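Local atomic coordinates of uncharacterized protein (Bacteroides uniformis, PDB entry 4JPQ), a protein that is of unknown function but belongs to carbohydrate-binding family 9 and probably binds carbohydrate. Residues A[12-17]-A[56-61]; A[133-138]-A[160-165]; A[67-72]-A[150-155]; A[45-50]-A[190-195]. All blocks are in the same frame, centred on the assembly; numbering follows the deposited sequence.

Contact 2 is the most central, its centre about 12 Å from the chain centre, with Val135, Val160, Ile161 and Ala165 buried; contacts 1, 3 and 4 lie about 17 to 18 Å out. Contacts 2 and 3 share strand 152-162, gripped at one end by 133-138 and at the other by 67-72, and both rest on backbone pairing with aliphatic or tryptophan packing on a face. Contact 1 touches contact 2 and binds a hairpin turn through a buried carboxylate. Contact 4, on the far side of the chain's centre from contact 1, joins two loops by aromatic rings and waters, without a direct hydrogen bond; the Tyr47 hydroxyl bonds to Ala71 N of contact 3.

Contact 1: A[12-17]-A[56-61]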
# COMPACT_ATOMS: atom_id res chain seq x y z
N VAL A 12 -12.85 0.79 13.35
CA VAL A 12 -13.87 -0.22 13.13
C VAL A 12 -13.72 -1.26 14.26
O VAL A 12 -12.59 -1.63 14.58
CB VAL A 12 -13.70 -0.82 11.73
CG1 VAL A 12 -14.66 -1.98 11.50
CG2 VAL A 12 -13.91 0.26 10.67
N MSE A 13 -14.83 -1.74 14.79
CA MSE A 13 -14.88 -2.65 15.96
C MSE A 13 -14.97 -4.10 15.58
O MSE A 13 -16.03 -4.56 15.13
CB MSE A 13 -16.09 -2.31 16.82
CG MSE A 13 -16.33 -0.82 17.09
SE MSE A 13 -14.95 -0.19 18.33
CE MSE A 13 -15.31 1.63 17.65
N CYS A 14 -13.88 -4.85 15.78
CA CYS A 14 -13.79 -6.27 15.42
C CYS A 14 -13.26 -7.06 16.59
O CYS A 14 -12.19 -6.71 17.06
CB CYS A 14 -12.77 -6.43 14.30
SG CYS A 14 -13.03 -5.41 12.85
N THR A 15 -13.96 -8.10 17.04
CA THR A 15 -13.44 -8.97 18.13
C THR A 15 -12.19 -9.76 17.71
O THR A 15 -11.30 -10.00 18.53
CB THR A 15 -14.46 -10.00 18.64
OG1 THR A 15 -14.93 -10.80 17.55
CG2 THR A 15 -15.63 -9.31 19.32
N ALA A 16 -12.15 -10.17 16.43
CA ALA A 16 -11.06 -10.96 15.86
C ALA A 16 -10.49 -10.29 14.61
O ALA A 16 -11.05 -9.34 14.07
CB ALA A 16 -11.54 -12.37 15.52
N SER A 17 -9.36 -10.83 14.17
CA SER A 17 -8.68 -10.36 12.98
C SER A 17 -9.52 -10.72 11.74
O SER A 17 -9.84 -11.90 11.54
CB SER A 17 -7.32 -11.05 12.85
OG SER A 17 -6.67 -10.70 11.64
N ALA A 56 -8.71 2.11 7.34
CA ALA A 56 -9.34 2.10 8.67
C ALA A 56 -8.51 1.23 9.60
O ALA A 56 -7.48 0.70 9.16
CB ALA A 56 -10.74 1.56 8.57
N HIS A 57 -8.92 1.09 10.86
CA HIS A 57 -8.18 0.24 11.79
C HIS A 57 -9.04 -0.42 12.84
O HIS A 57 -10.10 0.09 13.20
CB HIS A 57 -7.04 1.03 12.47
CG HIS A 57 -7.49 2.02 13.50
ND1 HIS A 57 -7.30 1.84 14.85
CD2 HIS A 57 -8.11 3.22 13.37
CE1 HIS A 57 -7.78 2.88 15.51
NE2 HIS A 57 -8.27 3.73 14.63
N THR A 58 -8.54 -1.54 13.34
CA THR A 58 -9.19 -2.30 14.40
C THR A 58 -8.61 -2.02 15.79
O THR A 58 -9.15 -2.51 16.77
CB THR A 58 -9.07 -3.80 14.12
OG1 THR A 58 -7.70 -4.21 14.18
CG2 THR A 58 -9.64 -4.12 12.74
N GLY A 59 -7.52 -1.27 15.87
CA GLY A 59 -6.80 -1.02 17.12
C GLY A 59 -5.53 -1.87 17.09
O GLY A 59 -4.45 -1.38 17.44
N ARG A 60 -5.67 -3.14 16.68
CA ARG A 60 -4.55 -4.07 16.50
C ARG A 60 -4.08 -4.14 15.04
O ARG A 60 -2.97 -4.60 14.80
CB ARG A 60 -4.95 -5.49 16.94
CG ARG A 60 -5.64 -5.61 18.31
CD ARG A 60 -6.00 -7.04 18.67
NE ARG A 60 -6.77 -7.71 17.60
CZ ARG A 60 -7.16 -8.98 17.62
NH1 ARG A 60 -6.93 -9.77 18.68
NH2 ARG A 60 -7.83 -9.47 16.57
N GLU A 61 -4.91 -3.74 14.07
CA GLU A 61 -4.58 -3.90 12.63
C GLU A 61 -5.01 -2.73 11.75
O GLU A 61 -6.03 -2.11 12.02
CB GLU A 61 -5.31 -5.14 12.10
CG GLU A 61 -4.92 -6.46 12.75
CD GLU A 61 -6.10 -7.35 13.00
OE1 GLU A 61 -6.98 -6.98 13.83
OE2 GLU A 61 -6.14 -8.42 12.38
O HOH W 1 -8.92 -6.70 16.18
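Ser17 holds OG anti to its backbone N (chi1 175°), while Glu61 keeps CG beside its own backbone N and bends at chi2 (139°), which brings Glu61 CD toward that hydroxyl. Ser17 OG donates to Glu61 OE2; the modelled 2.5 Å is very short and its exact length doubtful at this resolution. The same hydroxyl has a second partner in Lys136 NZ. The other carboxylate oxygen, Glu61 OE1, accepts a bond from Thr58 OG1 (2.9 Å) on its anti side and out of the carboxylate plane. A water donates to Glu61 OE1 at 3.1 Å and bonds weakly to Cys14 O and Arg60 NE, bridging the two segments. The guanidinium of Arg60 presents its edge to the 12-17 backbone: NH2 is 3.2 Å from Ser17 N, but both are donors, so this is proximity without a hydrogen bond. Further back, Val12 N donates to His57 O at 2.8 Å in an almost straight bond (173°). Cys14 SG makes a van der Waals contact with Thr58 CG2 at 3.6 Å, and Val12 CG2 an apolar one with Ala56 CB at 4.0 Å. The backbone bond from Thr58 N to Glu61 O closes 58-61 as the turn of a beta-hairpin between strands 50-57 and 61-70, and the loop leaving strand 6-11, the parallel neighbour of 50-57, is fastened against that turn.

Contact 2: A[133-138]-A[160-165]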
# COMPACT_ATOMS: atom_id res chain seq x y z
N GLY A 133 3.86 -13.63 6.58
CA GLY A 133 2.72 -14.45 7.02
C GLY A 133 1.71 -13.71 7.88
O GLY A 133 0.54 -14.08 7.89
N MSE A 134 2.15 -12.69 8.62
CA MSE A 134 1.25 -11.86 9.43
C MSE A 134 0.31 -11.01 8.59
O MSE A 134 -0.83 -10.79 8.99
CB MSE A 134 2.02 -10.89 10.35
CG MSE A 134 2.68 -11.55 11.54
SE MSE A 134 3.95 -10.24 12.32
CE MSE A 134 4.88 -11.58 13.42
N VAL A 135 0.77 -10.54 7.43
CA VAL A 135 -0.03 -9.64 6.58
C VAL A 135 -0.97 -10.45 5.72
O VAL A 135 -0.54 -11.12 4.78
CB VAL A 135 0.83 -8.72 5.69
CG1 VAL A 135 -0.06 -7.80 4.86
CG2 VAL A 135 1.80 -7.90 6.55
N LYS A 136 -2.25 -10.38 6.05
CA LYS A 136 -3.28 -11.09 5.30
C LYS A 136 -3.58 -10.22 4.10
O LYS A 136 -3.54 -9.00 4.18
CB LYS A 136 -4.54 -11.32 6.14
CG LYS A 136 -4.31 -12.16 7.38
CD LYS A 136 -5.52 -12.08 8.30
CE LYS A 136 -5.37 -12.97 9.53
NZ LYS A 136 -6.62 -13.00 10.32
N ARG A 137 -3.85 -10.89 2.98
CA ARG A 137 -4.11 -10.26 1.71
C ARG A 137 -5.24 -10.92 0.95
O ARG A 137 -5.59 -12.08 1.23
CB ARG A 137 -2.88 -10.41 0.84
CG ARG A 137 -1.67 -9.63 1.31
CD ARG A 137 -0.39 -10.29 0.81
NE ARG A 137 0.19 -11.27 1.74
CZ ARG A 137 1.19 -12.11 1.44
NH1 ARG A 137 1.73 -12.17 0.21
NH2 ARG A 137 1.65 -12.92 2.38
N TRP A 138 -5.77 -10.18 -0.02
CA TRP A 138 -6.78 -10.68 -0.96
C TRP A 138 -6.77 -9.79 -2.20
O TRP A 138 -6.65 -8.57 -2.08
CB TRP A 138 -8.19 -10.71 -0.34
CG TRP A 138 -9.29 -10.95 -1.37
CD1 TRP A 138 -9.76 -12.16 -1.79
CD2 TRP A 138 -9.98 -9.97 -2.14
NE1 TRP A 138 -10.73 -11.99 -2.75
CE2 TRP A 138 -10.88 -10.65 -2.99
CE3 TRP A 138 -9.95 -8.57 -2.18
CZ2 TRP A 138 -11.76 -9.98 -3.88
CZ3 TRP A 138 -10.82 -7.89 -3.08
CH2 TRP A 138 -11.71 -8.61 -3.91
N VAL A 160 -4.32 -6.50 5.23
CA VAL A 160 -4.64 -6.40 6.67
C VAL A 160 -3.27 -6.46 7.35
O VAL A 160 -2.65 -7.52 7.40
CB VAL A 160 -5.55 -7.55 7.13
CG1 VAL A 160 -5.89 -7.41 8.60
CG2 VAL A 160 -6.81 -7.57 6.28
N ILE A 161 -2.78 -5.32 7.82
CA ILE A 161 -1.44 -5.19 8.39
C ILE A 161 -1.50 -5.17 9.92
O ILE A 161 -1.87 -4.15 10.50
CB ILE A 161 -0.74 -3.92 7.85
CG1 ILE A 161 -0.62 -3.98 6.32
CG2 ILE A 161 0.64 -3.74 8.47
CD1 ILE A 161 -0.23 -2.67 5.67
N PRO A 162 -1.15 -6.29 10.59
CA PRO A 162 -1.15 -6.25 12.06
C PRO A 162 -0.05 -5.35 12.59
O PRO A 162 1.01 -5.21 11.97
CB PRO A 162 -0.88 -7.71 12.47
CG PRO A 162 -1.22 -8.50 11.27
CD PRO A 162 -0.74 -7.64 10.14
N VAL A 163 -0.29 -4.78 13.76
CA VAL A 163 0.66 -3.90 14.43
C VAL A 163 2.04 -4.59 14.64
O VAL A 163 3.09 -3.95 14.55
CB VAL A 163 0.01 -3.36 15.73
CG1 VAL A 163 -0.03 -4.44 16.83
CG2 VAL A 163 0.71 -2.13 16.21
N SER A 164 2.03 -5.91 14.86
CA SER A 164 3.25 -6.74 14.98
C SER A 164 4.08 -6.81 13.70
O SER A 164 5.27 -7.11 13.77
CB SER A 164 2.90 -8.16 15.42
OG SER A 164 1.97 -8.75 14.52
N ALA A 165 3.47 -6.56 12.53
CA ALA A 165 4.23 -6.54 11.25
C ALA A 165 5.21 -5.37 11.14
O ALA A 165 6.03 -5.37 10.23
CB ALA A 165 3.30 -6.54 10.06
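Met134, Val160 and Val135 bury the most surface here. Met134, a selenomethionine, runs extended beyond CG (chi2 166°), which carries SE over to the 3-10 segment 163-165, where it lies 3.3 Å from Ser164 OG. Nearer the backbone, Met134 CB packs on Pro162 CG at 4.1 Å. Val135 splits its two methyl groups between neighbours: CG1 lies alongside Ile161, 4.1 Å from its CG1 with both side chains pointing the same way, and CG2 reaches Ala165 CB, also at 4.1 Å. Both residues also pack on neighbouring strands, Val135 against Leu113 and Ile115 of strand 113-118 and Ile161 against Phe105 of strand 102-108. Val160 projects to the face it shares with Lys136, their CB atoms 4.0 Å apart, with Glu61 and Leu63 as further neighbours. The backbones of that pair are joined twice. Val160 N to Lys136 O is short and nearly straight (2.8 Å, 170°); Lys136 N to Val160 O is longer and more bent (3.2 Å, 137°). Two reciprocal bonds of this kind define an antiparallel hydrogen-bonded pair, here fixing the start of strand 136-139, just after helix 129-134, to the end of strand 152-162 in the family's beta-sandwich.

Contact 3: A[67-72]-A[150-155]; sequences KVKEAS and LGECSW
Strands 67-70 and 152-155 run antiparallel at 177° with axes 4.8 Å apart, Val68 pairing with Trp155 and Glu70 with Cys153 through two reciprocal backbone bonds each, and Lys69 facing Ser154 as a non-hydrogen-bonded pair between them. On the face bearing Val68, Glu70, Cys153 and Trp155, the indole is the main side-chain surface. Its chi1 of 58° sets CG between the backbone N and the carbonyl carbon, and the ring lies beside Val68. Val68 CB sits over one indole face, 3.7 Å from the centroid of the five-membered ring, a CH-pi contact, and CG1 comes within 3.3 Å of Trp155 NE1. Glu70 approaches the same ring at its edge, its carboxylate nearly coplanar with the indole. Trp155 NE1 donates to the anti lone pair of Glu70 OE2 at 3.0 Å (150°), and that oxygen also forms a salt bridge with Lys185, an arrangement that would favour a charged carboxylate. On the other face, Lys69 CG packs against Ser154 OG at 3.4 Å. The Lys69 chain, bent at chi3, crosses that of Glu152, which reaches over from the strand's edge, but Lys69 NZ stays 4.0 Å from Glu152 OE2, beyond salt-bridge range. Past Glu70 the register slips by one residue: Gly151 N donates to Ala71 O at 3.0 Å, and Ser72 then pairs with Leu150. Beyond this corner the pairing passes to the two-stranded sheet of 72-75 with 146-150. The whole is an antiparallel beta ladder interrupted by a beta bulge, placed where the strands leave one sheet for another.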
# COMPACT_ATOMS: atom_id res chain seq x y z
N LYS A 67 -8.72 0.13 -5.15
CA LYS A 67 -9.49 -0.17 -6.37
C LYS A 67 -8.71 0.43 -7.54
O LYS A 67 -8.30 1.58 -7.48
CB LYS A 67 -10.88 0.44 -6.32
CG LYS A 67 -11.85 -0.25 -5.36
CD LYS A 67 -13.12 0.56 -5.12
CE LYS A 67 -13.96 0.81 -6.37
NZ LYS A 67 -15.25 1.47 -6.00
N VAL A 68 -8.53 -0.34 -8.61
CA VAL A 68 -7.77 0.08 -9.80
C VAL A 68 -8.50 -0.23 -11.12
O VAL A 68 -9.19 -1.23 -11.21
CB VAL A 68 -6.43 -0.68 -9.84
CG1 VAL A 68 -5.61 -0.35 -11.08
CG2 VAL A 68 -5.61 -0.41 -8.58
N LYS A 69 -8.35 0.66 -12.11
CA LYS A 69 -8.80 0.44 -13.49
C LYS A 69 -7.65 0.93 -14.39
O LYS A 69 -7.36 2.13 -14.40
CB LYS A 69 -10.12 1.14 -13.83
CG LYS A 69 -10.75 0.64 -15.14
CD LYS A 69 -12.10 1.27 -15.50
CE LYS A 69 -11.95 2.71 -15.95
NZ LYS A 69 -13.21 3.23 -16.55
N GLU A 70 -7.00 0.01 -15.11
CA GLU A 70 -5.85 0.32 -16.00
C GLU A 70 -5.82 -0.49 -17.30
O GLU A 70 -6.53 -1.49 -17.42
CB GLU A 70 -4.51 0.16 -15.26
CG GLU A 70 -4.27 -1.20 -14.63
CD GLU A 70 -2.95 -1.29 -13.87
OE1 GLU A 70 -1.92 -0.74 -14.33
OE2 GLU A 70 -2.94 -1.97 -12.82
N ALA A 71 -4.99 -0.04 -18.24
CA ALA A 71 -4.90 -0.63 -19.60
C ALA A 71 -4.27 -2.02 -19.69
O ALA A 71 -4.45 -2.69 -20.71
CB ALA A 71 -4.21 0.33 -20.57
N SER A 72 -3.52 -2.43 -18.67
CA SER A 72 -2.91 -3.76 -18.62
C SER A 72 -2.52 -4.17 -17.21
O SER A 72 -2.31 -3.30 -16.36
CB SER A 72 -1.69 -3.87 -19.55
OG SER A 72 -0.60 -3.08 -19.11
N LEU A 150 -2.93 -7.65 -21.82
CA LEU A 150 -3.33 -6.37 -22.38
C LEU A 150 -4.85 -6.29 -22.42
O LEU A 150 -5.51 -7.31 -22.66
CB LEU A 150 -2.77 -6.19 -23.80
CG LEU A 150 -1.24 -6.26 -23.94
CD1 LEU A 150 -0.80 -6.18 -25.39
CD2 LEU A 150 -0.57 -5.16 -23.13
N GLY A 151 -5.38 -5.09 -22.21
CA GLY A 151 -6.82 -4.83 -22.20
C GLY A 151 -7.22 -4.20 -20.89
O GLY A 151 -6.65 -4.53 -19.84
N GLU A 152 -8.23 -3.33 -20.95
CA GLU A 152 -8.70 -2.62 -19.77
C GLU A 152 -9.18 -3.65 -18.75
O GLU A 152 -9.91 -4.57 -19.10
CB GLU A 152 -9.82 -1.62 -20.07
CG GLU A 152 -9.91 -0.58 -18.96
CD GLU A 152 -11.01 0.45 -19.15
OE1 GLU A 152 -12.19 0.05 -19.16
OE2 GLU A 152 -10.70 1.66 -19.24
N CYS A 153 -8.72 -3.49 -17.51
CA CYS A 153 -9.03 -4.42 -16.43
C CYS A 153 -9.25 -3.70 -15.09
O CYS A 153 -8.39 -2.92 -14.67
CB CYS A 153 -7.86 -5.39 -16.28
SG CYS A 153 -7.91 -6.39 -14.78
N SER A 154 -10.39 -3.99 -14.45
CA SER A 154 -10.71 -3.45 -13.12
C SER A 154 -10.35 -4.50 -12.06
O SER A 154 -10.79 -5.63 -12.14
CB SER A 154 -12.18 -3.08 -13.00
OG SER A 154 -12.49 -1.98 -13.82
N TRP A 155 -9.51 -4.13 -11.09
CA TRP A 155 -9.15 -5.03 -9.99
C TRP A 155 -9.12 -4.31 -8.67
O TRP A 155 -9.09 -3.09 -8.63
CB TRP A 155 -7.83 -5.76 -10.24
CG TRP A 155 -6.63 -4.89 -10.46
CD1 TRP A 155 -6.28 -4.26 -11.62
CD2 TRP A 155 -5.57 -4.65 -9.54
NE1 TRP A 155 -5.09 -3.61 -11.46
CE2 TRP A 155 -4.63 -3.82 -10.19
CE3 TRP A 155 -5.32 -5.04 -8.21
CZ2 TRP A 155 -3.47 -3.38 -9.56
CZ3 TRP A 155 -4.15 -4.58 -7.59
CH2 TRP A 155 -3.25 -3.76 -8.26

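Contact 4: A[45-50]-A[190-195]; sequences YPYKPE and LQTPHF
Tyr45 lays one ring face over the edge of Phe195, whose CE2 sits above the ring centre; the planes stand at 90° and the centroids are 5.2 Å apart, a T-shaped (edge-to-face) stack. It is one of two aromatic pairs joining two loops of the family 9 carbohydrate-binding fold, one entering strand 50-57 and the other following strand 178-186. A bound cyclohexylpropylsulfonate, probably from the crystallisation liquor, lies about 3 Å from the Tyr45 side chain; it may mark a pocket but does not establish a sugar site. The second pair is Tyr47 and His194, the tyrosine edge directed at the imidazole face in an offset edge-to-face contact with centroids 5.3 Å apart. With His194 CG between its backbone N and carbonyl carbon (chi1 55°), the ring also lies against Pro49, whose CG is 4.0 Å from its centroid, a CH-pi contact. Tyr47 CB meets Thr192 CG2 at 3.7 Å. His194 NE2 bonds to Lys185 NZ, and the ring's other nitrogen is tied to its own loop, limiting its rotation. Between the backbones, one water accepts from Tyr47 N and donates to Pro193 O at 2.8 Å; another accepts from Phe195 N at 2.7 Å and lies within hydrogen-bonding distance of Tyr45 O and Tyr47 O. The intra-loop tie, His194 ND1 to Thr192 O, measures 3.0 Å and is almost straight (177°), with the acceptor in the imidazole plane.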
# COMPACT_ATOMS: atom_id res chain seq x y z
N TYR A 45 6.11 10.61 -17.08
CA TYR A 45 5.20 9.46 -17.00
C TYR A 45 3.80 10.01 -16.74
O TYR A 45 3.37 10.09 -15.57
CB TYR A 45 5.68 8.46 -15.93
CG TYR A 45 7.04 7.87 -16.28
CD1 TYR A 45 7.14 6.74 -17.10
CD2 TYR A 45 8.23 8.46 -15.84
CE1 TYR A 45 8.37 6.20 -17.43
CE2 TYR A 45 9.47 7.93 -16.17
CZ TYR A 45 9.55 6.79 -16.97
OH TYR A 45 10.76 6.24 -17.34
N PRO A 46 3.10 10.41 -17.82
CA PRO A 46 1.79 11.04 -17.70
C PRO A 46 0.58 10.13 -17.54
O PRO A 46 -0.49 10.63 -17.19
CB PRO A 46 1.66 11.81 -19.02
CG PRO A 46 2.33 10.92 -19.99
CD PRO A 46 3.50 10.35 -19.24
N TYR A 47 0.74 8.83 -17.78
CA TYR A 47 -0.39 7.90 -17.67
C TYR A 47 -0.93 7.86 -16.24
O TYR A 47 -0.18 7.58 -15.30
CB TYR A 47 -0.01 6.50 -18.17
CG TYR A 47 -1.11 5.47 -18.07
CD1 TYR A 47 -2.41 5.75 -18.52
CD2 TYR A 47 -0.86 4.18 -17.57
CE1 TYR A 47 -3.42 4.80 -18.44
CE2 TYR A 47 -1.87 3.22 -17.49
CZ TYR A 47 -3.15 3.54 -17.92
OH TYR A 47 -4.16 2.63 -17.84
N LYS A 48 -2.20 8.25 -16.09
CA LYS A 48 -2.93 8.26 -14.82
C LYS A 48 -4.07 7.25 -14.90
O LYS A 48 -5.19 7.60 -15.31
CB LYS A 48 -3.49 9.67 -14.53
CG LYS A 48 -4.29 9.82 -13.22
CD LYS A 48 -5.18 11.05 -13.21
CE LYS A 48 -4.38 12.34 -13.20
NZ LYS A 48 -5.27 13.53 -13.06
N PRO A 49 -3.80 5.98 -14.55
CA PRO A 49 -4.90 5.03 -14.47
C PRO A 49 -5.76 5.40 -13.27
O PRO A 49 -5.25 5.95 -12.30
CB PRO A 49 -4.21 3.69 -14.25
CG PRO A 49 -2.90 4.04 -13.63
CD PRO A 49 -2.50 5.32 -14.31
N GLU A 50 -7.05 5.13 -13.36
CA GLU A 50 -8.01 5.52 -12.33
C GLU A 50 -7.83 4.60 -11.11
O GLU A 50 -8.11 3.41 -11.19
CB GLU A 50 -9.41 5.45 -12.92
CG GLU A 50 -10.52 6.03 -12.07
CD GLU A 50 -11.88 5.79 -12.68
OE1 GLU A 50 -12.02 5.88 -13.93
OE2 GLU A 50 -12.82 5.52 -11.90
N LEU A 190 5.18 -2.90 -17.18
CA LEU A 190 3.89 -2.88 -17.90
C LEU A 190 4.10 -2.18 -19.23
O LEU A 190 5.09 -1.49 -19.42
CB LEU A 190 2.81 -2.13 -17.10
CG LEU A 190 2.31 -2.75 -15.80
CD1 LEU A 190 1.32 -1.82 -15.13
CD2 LEU A 190 1.66 -4.10 -16.02
N GLN A 191 3.14 -2.33 -20.14
CA GLN A 191 3.15 -1.70 -21.47
C GLN A 191 3.34 -0.18 -21.37
O GLN A 191 4.09 0.39 -22.17
CB GLN A 191 1.83 -1.98 -22.21
CG GLN A 191 1.77 -1.49 -23.66
CD GLN A 191 0.42 -1.70 -24.33
OE1 GLN A 191 0.35 -2.21 -25.44
NE2 GLN A 191 -0.65 -1.32 -23.65
N THR A 192 2.64 0.45 -20.43
CA THR A 192 2.72 1.88 -20.16
C THR A 192 3.09 2.06 -18.68
O THR A 192 2.19 2.10 -17.81
CB THR A 192 1.39 2.61 -20.49
OG1 THR A 192 0.89 2.15 -21.74
CG2 THR A 192 1.61 4.12 -20.55
N PRO A 193 4.40 2.12 -18.37
CA PRO A 193 4.77 2.32 -16.96
C PRO A 193 4.28 3.68 -16.49
O PRO A 193 4.14 4.61 -17.30
CB PRO A 193 6.30 2.21 -16.96
CG PRO A 193 6.65 1.54 -18.23
CD PRO A 193 5.59 1.90 -19.21
N HIS A 194 4.03 3.78 -15.20
CA HIS A 194 3.48 4.99 -14.61
C HIS A 194 3.80 5.06 -13.14
O HIS A 194 4.18 4.06 -12.53
CB HIS A 194 1.98 4.99 -14.80
CG HIS A 194 1.33 3.76 -14.27
ND1 HIS A 194 1.22 2.60 -15.00
CD2 HIS A 194 0.78 3.51 -13.06
CE1 HIS A 194 0.62 1.69 -14.26
NE2 HIS A 194 0.34 2.21 -13.09
N PHE A 195 3.65 6.26 -12.59
CA PHE A 195 3.99 6.53 -11.18
C PHE A 195 3.01 7.54 -10.58
O PHE A 195 3.03 8.71 -10.95
CB PHE A 195 5.42 7.04 -11.10
CG PHE A 195 6.42 6.05 -11.60
CD1 PHE A 195 6.75 4.94 -10.81
CD2 PHE A 195 6.98 6.18 -12.86
CE1 PHE A 195 7.67 3.99 -11.27
CE2 PHE A 195 7.89 5.23 -13.33
CZ PHE A 195 8.24 4.13 -12.52
O HOH W 2 2.35 8.19 -14.02
O HOH W 3 3.36 7.14 -18.17